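Local coordinates for protein tRNA (guanine(6)-N2)-methyltransferase (Thermus thermophilus, PDB 3TMA) that transfers a methyl group from S-adenosyl-L-methionine to the N2 atom of guanosine 6 in tRNA(Phe), at residues T25-L30 with P189-A194; V273-A278 with G310-L315; L318-L323 with Y345-V350. One frame throughout, in Å; residues are numbered along the deposited sequence.

Contact 1 (T25-L30 with P189-A194); sequences TTHPGL and PVLAQA
His27 has CG anti to its carbonyl carbon (chi1 -56°), and Val190 has CG1 anti to the backbone N (chi1 169°); these two torsions bring the imidazole and the methyl together. Val190 CG1 lies at the ring edge, in plane, 3.6 Å from His27 CD2. One face of the same ring is covered by Leu191, whose CG makes a CH-pi contact 4.3 Å from the centroid and 17° off the ring normal. The imidazole is thus met on two sides by consecutive residues of one helix turn. A hydrogen bond between His27 NE2 and Thr188 OG1, just ahead of the helix, further fixes its rotation. Val190 CG1 also lies 3.6 Å from Thr26 OG1, a buried hydroxyl satisfied by Leu72 O. Farther along the helix, Leu30 CD2 rests on Ala194 CB at 3.7 Å, while Leu30 CD1 reaches Val190 CG1 at 4.0 Å. A type II turn, closed by Leu30 N to His27 O (3.0 Å), turns the His27 and Leu30 side chains toward helix 189-198. The buried contact thus joins the loop between strand 21-25 of the N-terminal sheet and helix 31-41 to helix 189-198 of the methyltransferase domain, with helix 216-225 packed on Pro189 and Ala192.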
# COMPACT_ATOMS: atom_id res chain seq x y z
N THR A 25 -5.91 3.90 4.66
CA THR A 25 -5.97 2.46 4.43
C THR A 25 -4.71 1.99 3.70
O THR A 25 -4.09 2.74 2.94
CB THR A 25 -7.17 2.06 3.56
OG1 THR A 25 -7.05 2.71 2.30
CG2 THR A 25 -8.47 2.51 4.20
N THR A 26 -4.34 0.74 3.94
CA THR A 26 -3.14 0.15 3.33
C THR A 26 -3.46 -1.35 3.13
O THR A 26 -4.57 -1.78 3.43
CB THR A 26 -1.90 0.38 4.26
OG1 THR A 26 -0.69 -0.03 3.62
CG2 THR A 26 -2.06 -0.35 5.65
N HIS A 27 -2.50 -2.16 2.69
CA HIS A 27 -2.74 -3.63 2.72
C HIS A 27 -2.85 -4.14 4.16
O HIS A 27 -2.01 -3.83 4.98
CB HIS A 27 -1.63 -4.39 1.99
CG HIS A 27 -1.43 -3.94 0.57
ND1 HIS A 27 -2.02 -4.58 -0.50
CD2 HIS A 27 -0.71 -2.92 0.05
CE1 HIS A 27 -1.67 -3.97 -1.62
NE2 HIS A 27 -0.86 -2.97 -1.31
N PRO A 28 -3.86 -4.97 4.47
CA PRO A 28 -3.81 -5.65 5.78
C PRO A 28 -2.45 -6.29 6.02
O PRO A 28 -1.89 -6.93 5.10
CB PRO A 28 -4.91 -6.74 5.65
CG PRO A 28 -5.99 -6.00 4.75
CD PRO A 28 -5.09 -5.28 3.71
N GLY A 29 -1.92 -6.10 7.23
CA GLY A 29 -0.56 -6.56 7.56
C GLY A 29 0.51 -5.47 7.55
O GLY A 29 1.64 -5.68 8.01
N LEU A 30 0.19 -4.32 6.98
CA LEU A 30 1.15 -3.20 6.92
C LEU A 30 0.75 -2.03 7.86
O LEU A 30 1.30 -0.94 7.75
CB LEU A 30 1.24 -2.66 5.48
CG LEU A 30 1.67 -3.61 4.33
CD1 LEU A 30 1.78 -2.82 2.98
CD2 LEU A 30 3.03 -4.28 4.65
N PRO A 189 2.95 0.04 -5.70
CA PRO A 189 4.04 0.81 -5.08
C PRO A 189 3.98 0.80 -3.53
O PRO A 189 5.03 0.94 -2.88
CB PRO A 189 3.81 2.24 -5.63
CG PRO A 189 3.18 2.02 -6.95
CD PRO A 189 2.30 0.79 -6.80
N VAL A 190 2.80 0.62 -2.94
CA VAL A 190 2.70 0.54 -1.47
C VAL A 190 3.45 -0.70 -0.90
O VAL A 190 4.19 -0.61 0.07
CB VAL A 190 1.24 0.56 -1.01
CG1 VAL A 190 1.14 0.19 0.48
CG2 VAL A 190 0.62 1.98 -1.27
N LEU A 191 3.25 -1.85 -1.53
CA LEU A 191 3.97 -3.05 -1.18
C LEU A 191 5.48 -2.94 -1.42
O LEU A 191 6.28 -3.36 -0.56
CB LEU A 191 3.44 -4.24 -1.96
CG LEU A 191 2.67 -5.15 -1.00
CD1 LEU A 191 1.98 -6.25 -1.79
CD2 LEU A 191 3.70 -5.71 -0.00
N ALA A 192 5.86 -2.31 -2.52
CA ALA A 192 7.27 -2.01 -2.76
C ALA A 192 7.90 -1.13 -1.67
O ALA A 192 9.03 -1.40 -1.20
CB ALA A 192 7.42 -1.34 -4.15
N GLN A 193 7.21 -0.07 -1.28
CA GLN A 193 7.67 0.82 -0.16
C GLN A 193 7.80 0.04 1.17
O GLN A 193 8.76 0.23 1.95
CB GLN A 193 6.67 1.99 0.02
CG GLN A 193 6.95 2.92 1.23
CD GLN A 193 8.22 3.75 1.04
OE1 GLN A 193 8.89 4.08 2.00
NE2 GLN A 193 8.56 4.06 -0.22
N ALA A 194 6.85 -0.88 1.41
CA ALA A 194 6.93 -1.74 2.60
C ALA A 194 8.16 -2.66 2.58
O ALA A 194 8.83 -2.83 3.62
CB ALA A 194 5.64 -2.59 2.73

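Contact 2 (V273-A278 with G310-L315); sequences VDRILA and GGRVAL
Two neighbouring parallel strands, 275-278 and 312-315, pair inside the seven-stranded sheet of the catalytic domain, in register Arg275 with Arg312 through Ala278 with Leu315. The axes of these short strand segments approach to 4.8 Å, 12° from parallel. Four backbone hydrogen bonds alternate along the seam, the first from Arg312 N to Asp274 O (3.1 Å), the last from Ala278 N to Ala314 O (2.9 Å). Asp274 O is gripped twice: Arg275 NH1 donates to it as well, at 2.9 Å, from the opposite face of the carbonyl plane. A bend at chi2 (-59°) folds the Arg275 chain back to make this bond. The two arginine side chains run side by side, with Arg312 CG over the centre of the Arg275 guanidinium, 4.2 Å from its plane, and Arg275 CD 3.8 Å from Arg312 CB. On the other face, Ile276 CB lies 4.1 Å from Val313 CG1; Ile276, Ala278 and Leu315 pack on helix 290-305, while Val313 meets Leu307 and Phe331. Leu277 and Ala314 instead meet helix 189-198. Helix 290-305 joins the two strands in a beta-alpha-beta crossover, as in Rossmann-fold methyltransferases, where the end of strand 275-278 leads to Asn279, which probably binds S-adenosyl-L-methionine.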
# COMPACT_ATOMS: atom_id res chain seq x y z
N VAL A 273 25.75 -5.55 -3.12
CA VAL A 273 24.81 -4.50 -2.74
C VAL A 273 24.51 -4.62 -1.23
O VAL A 273 25.00 -5.55 -0.57
CB VAL A 273 23.44 -4.59 -3.54
CG1 VAL A 273 23.64 -4.37 -5.03
CG2 VAL A 273 22.73 -5.90 -3.25
N ASP A 274 23.71 -3.69 -0.68
CA ASP A 274 23.42 -3.74 0.77
C ASP A 274 22.06 -4.38 1.03
O ASP A 274 21.84 -4.90 2.11
CB ASP A 274 23.42 -2.34 1.36
CG ASP A 274 24.80 -1.69 1.31
OD1 ASP A 274 25.69 -2.20 2.01
OD2 ASP A 274 24.99 -0.70 0.55
N ARG A 275 21.13 -4.19 0.08
CA ARG A 275 19.73 -4.57 0.27
C ARG A 275 19.21 -5.16 -1.03
O ARG A 275 19.50 -4.64 -2.12
CB ARG A 275 18.86 -3.33 0.63
CG ARG A 275 19.21 -2.61 1.98
CD ARG A 275 19.08 -3.63 3.15
NE ARG A 275 19.28 -2.97 4.46
CZ ARG A 275 20.43 -2.94 5.11
NH1 ARG A 275 21.52 -3.51 4.60
NH2 ARG A 275 20.49 -2.34 6.29
N ILE A 276 18.46 -6.25 -0.93
CA ILE A 276 17.86 -6.88 -2.12
C ILE A 276 16.36 -7.00 -1.84
O ILE A 276 15.94 -7.46 -0.77
CB ILE A 276 18.46 -8.30 -2.36
CG1 ILE A 276 19.97 -8.17 -2.60
CG2 ILE A 276 17.76 -9.03 -3.53
CD1 ILE A 276 20.69 -9.55 -2.82
N LEU A 277 15.54 -6.45 -2.75
CA LEU A 277 14.09 -6.42 -2.54
C LEU A 277 13.47 -7.27 -3.64
O LEU A 277 13.57 -6.91 -4.81
CB LEU A 277 13.57 -4.96 -2.67
CG LEU A 277 14.40 -3.91 -1.91
CD1 LEU A 277 13.87 -2.47 -2.19
CD2 LEU A 277 14.39 -4.20 -0.40
N ALA A 278 12.90 -8.41 -3.27
CA ALA A 278 12.70 -9.49 -4.26
C ALA A 278 11.23 -9.93 -4.29
O ALA A 278 10.64 -10.22 -3.24
CB ALA A 278 13.59 -10.64 -3.93
N GLY A 310 25.73 -8.66 7.39
CA GLY A 310 24.77 -7.57 7.71
C GLY A 310 23.87 -7.11 6.57
O GLY A 310 22.84 -6.48 6.81
N GLY A 311 24.19 -7.48 5.33
CA GLY A 311 23.30 -7.17 4.18
C GLY A 311 21.95 -7.87 4.38
O GLY A 311 21.86 -8.81 5.17
N ARG A 312 20.88 -7.35 3.76
CA ARG A 312 19.53 -7.86 4.06
C ARG A 312 18.73 -8.08 2.78
O ARG A 312 19.01 -7.44 1.77
CB ARG A 312 18.77 -6.92 5.00
CG ARG A 312 19.37 -6.83 6.41
CD ARG A 312 18.49 -6.07 7.41
NE ARG A 312 19.00 -6.30 8.76
CZ ARG A 312 18.28 -6.74 9.80
NH1 ARG A 312 16.95 -6.88 9.70
NH2 ARG A 312 18.87 -6.98 10.97
N VAL A 313 17.84 -9.08 2.80
CA VAL A 313 16.89 -9.32 1.71
C VAL A 313 15.48 -9.17 2.28
O VAL A 313 15.20 -9.67 3.36
CB VAL A 313 17.02 -10.78 1.12
CG1 VAL A 313 16.19 -10.92 -0.14
CG2 VAL A 313 18.47 -11.12 0.81
N ALA A 314 14.61 -8.44 1.60
CA ALA A 314 13.17 -8.52 1.92
C ALA A 314 12.50 -9.22 0.74
O ALA A 314 12.66 -8.79 -0.41
CB ALA A 314 12.57 -7.09 2.12
N LEU A 315 11.80 -10.27 1.02
CA LEU A 315 11.20 -10.97 -0.05
C LEU A 315 9.76 -11.35 0.14
O LEU A 315 9.33 -11.62 1.21
CB LEU A 315 12.07 -12.14 -0.55
CG LEU A 315 11.99 -13.56 -0.01
CD1 LEU A 315 10.57 -14.14 -0.26
CD2 LEU A 315 13.04 -14.34 -0.80

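Contact 3 (L318-L323 with Y345-V350); sequences LRPALL and YPRVFV
The Arg347 side chain passes across Pro320 at a slant. Its CB stands over a face of the Phe349 ring, 4.0 Å above the plane and offset toward the rim. The chain then bends at chi2 (66°), which carries CD and NE across the proline: Arg347 CD lies 4.0 Å from Pro320 CG, and NE is equally near that carbon. At the tip, Arg347 NH1 donates to Tyr345 O at 2.9 Å. This carbonyl lies at the guanidinium edge, close to its plane, so the arginine end is tied back to its own segment while its aliphatic part packs on the helix start. Pro320 is shared, for its CB presses on the edge of Phe349, 3.4 Å from CZ. The ring therefore has the proline at its rim and the arginine CB over a face. Leu323, one turn on, brings CD1 to 4.2 Å from Phe349 CD2. At the other end Leu318 CD2 packs 3.7 Å from Pro346 N. No hydrogen bond crosses between the segments; apolar packing holds them. Arg319 is the N-cap of helix 320-326, whose first turn lies over strand 347-353. Leu333 and Ala336 of strand 331-338 and Thr317 of strand 312-317 also touch the Phe349 side chain, and Leu323 continues onto Tyr296 and Leu300 of helix 290-305.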
# COMPACT_ATOMS: atom_id res chain seq x y z
N LEU A 318 4.28 -16.46 -1.95
CA LEU A 318 3.13 -17.31 -1.62
C LEU A 318 3.49 -18.68 -1.11
O LEU A 318 2.60 -19.45 -0.65
CB LEU A 318 2.15 -17.41 -2.82
CG LEU A 318 1.36 -16.10 -3.04
CD1 LEU A 318 0.82 -16.01 -4.49
CD2 LEU A 318 0.23 -15.97 -2.00
N ARG A 319 4.78 -19.02 -1.15
CA ARG A 319 5.21 -20.38 -0.79
C ARG A 319 6.27 -20.37 0.33
O ARG A 319 7.43 -20.72 0.08
CB ARG A 319 5.74 -21.08 -2.04
CG ARG A 319 4.63 -21.45 -3.05
CD ARG A 319 5.21 -22.14 -4.27
NE ARG A 319 4.18 -22.45 -5.26
CZ ARG A 319 3.49 -23.58 -5.33
NH1 ARG A 319 3.68 -24.58 -4.45
NH2 ARG A 319 2.61 -23.71 -6.30
N PRO A 320 5.87 -20.04 1.57
CA PRO A 320 6.87 -19.91 2.64
C PRO A 320 7.59 -21.20 3.00
O PRO A 320 8.81 -21.18 3.24
CB PRO A 320 6.06 -19.36 3.84
CG PRO A 320 4.63 -19.76 3.55
CD PRO A 320 4.52 -19.68 2.03
N ALA A 321 6.89 -22.34 2.97
CA ALA A 321 7.54 -23.60 3.28
C ALA A 321 8.64 -23.92 2.24
O ALA A 321 9.73 -24.36 2.57
CB ALA A 321 6.53 -24.72 3.36
N LEU A 322 8.33 -23.72 0.97
CA LEU A 322 9.30 -24.01 -0.06
C LEU A 322 10.49 -23.05 0.01
O LEU A 322 11.65 -23.42 -0.23
CB LEU A 322 8.64 -23.87 -1.43
CG LEU A 322 9.41 -24.43 -2.61
CD1 LEU A 322 9.52 -25.97 -2.43
CD2 LEU A 322 8.64 -24.07 -3.86
N LEU A 323 10.19 -21.77 0.21
CA LEU A 323 11.25 -20.76 0.38
C LEU A 323 12.18 -21.15 1.50
O LEU A 323 13.40 -21.06 1.37
CB LEU A 323 10.62 -19.39 0.69
CG LEU A 323 11.53 -18.14 0.68
CD1 LEU A 323 12.57 -18.14 1.78
CD2 LEU A 323 12.18 -18.04 -0.68
N TYR A 345 -2.70 -14.02 0.39
CA TYR A 345 -1.87 -13.66 1.54
C TYR A 345 -0.41 -14.15 1.45
O TYR A 345 -0.03 -15.15 2.10
CB TYR A 345 -2.51 -14.19 2.83
CG TYR A 345 -3.72 -13.42 3.24
CD1 TYR A 345 -4.94 -13.66 2.65
CD2 TYR A 345 -3.63 -12.40 4.20
CE1 TYR A 345 -6.09 -12.98 3.06
CE2 TYR A 345 -4.78 -11.71 4.61
CZ TYR A 345 -6.00 -12.01 4.03
OH TYR A 345 -7.14 -11.33 4.39
N PRO A 346 0.41 -13.43 0.67
CA PRO A 346 1.84 -13.77 0.69
C PRO A 346 2.49 -13.45 2.05
O PRO A 346 1.92 -12.68 2.85
CB PRO A 346 2.42 -12.88 -0.39
CG PRO A 346 1.51 -11.72 -0.47
CD PRO A 346 0.13 -12.31 -0.25
N ARG A 347 3.64 -14.06 2.30
CA ARG A 347 4.47 -13.70 3.44
C ARG A 347 5.56 -12.75 2.96
O ARG A 347 6.00 -12.83 1.80
CB ARG A 347 5.11 -14.98 4.02
CG ARG A 347 4.19 -15.71 5.02
CD ARG A 347 2.92 -16.28 4.36
NE ARG A 347 2.21 -17.14 5.30
CZ ARG A 347 0.90 -17.10 5.55
NH1 ARG A 347 0.09 -16.43 4.75
NH2 ARG A 347 0.41 -17.85 6.54
N VAL A 348 5.98 -11.83 3.83
CA VAL A 348 7.25 -11.09 3.61
C VAL A 348 8.27 -11.66 4.60
O VAL A 348 8.00 -11.75 5.82
CB VAL A 348 7.14 -9.55 3.86
CG1 VAL A 348 8.55 -8.89 3.74
CG2 VAL A 348 6.17 -8.89 2.82
N PHE A 349 9.42 -12.07 4.09
CA PHE A 349 10.52 -12.50 4.97
C PHE A 349 11.64 -11.49 4.87
O PHE A 349 11.90 -11.01 3.78
CB PHE A 349 11.04 -13.86 4.46
CG PHE A 349 10.05 -15.00 4.68
CD1 PHE A 349 9.62 -15.34 5.95
CD2 PHE A 349 9.61 -15.77 3.62
CE1 PHE A 349 8.71 -16.44 6.17
CE2 PHE A 349 8.73 -16.89 3.86
CZ PHE A 349 8.29 -17.19 5.13
N VAL A 350 12.26 -11.16 6.00
CA VAL A 350 13.49 -10.40 5.99
C VAL A 350 14.61 -11.34 6.41
O VAL A 350 14.56 -11.94 7.49
CB VAL A 350 13.44 -9.17 6.96
CG1 VAL A 350 14.76 -8.36 6.87
CG2 VAL A 350 12.27 -8.27 6.51

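In the fold
Contacts 2 and 3 adjoin in one sheet: strand 312-317 lies between strands 275-278 and 347-353, with Leu315 N a probable hydrogen-bond donor to Phe349 O at 2.9 Å. Leu315 CD2 also packs on Leu323 CD2 at 3.8 Å, although the contact centres are 15 Å apart. Contact 1 touches neither; its centre is 18 Å from that of contact 2 and 16 Å from that of contact 3. All three come close to Asn279, which probably binds S-adenosyl-L-methionine: the side chains of Leu191, Ala278 and Pro346 lie about 7, 6 and 7 Å from its side chain, Ala278 being its sequence neighbour. A helix, a strand end and a loop thus each place one of these side chains near Asn279.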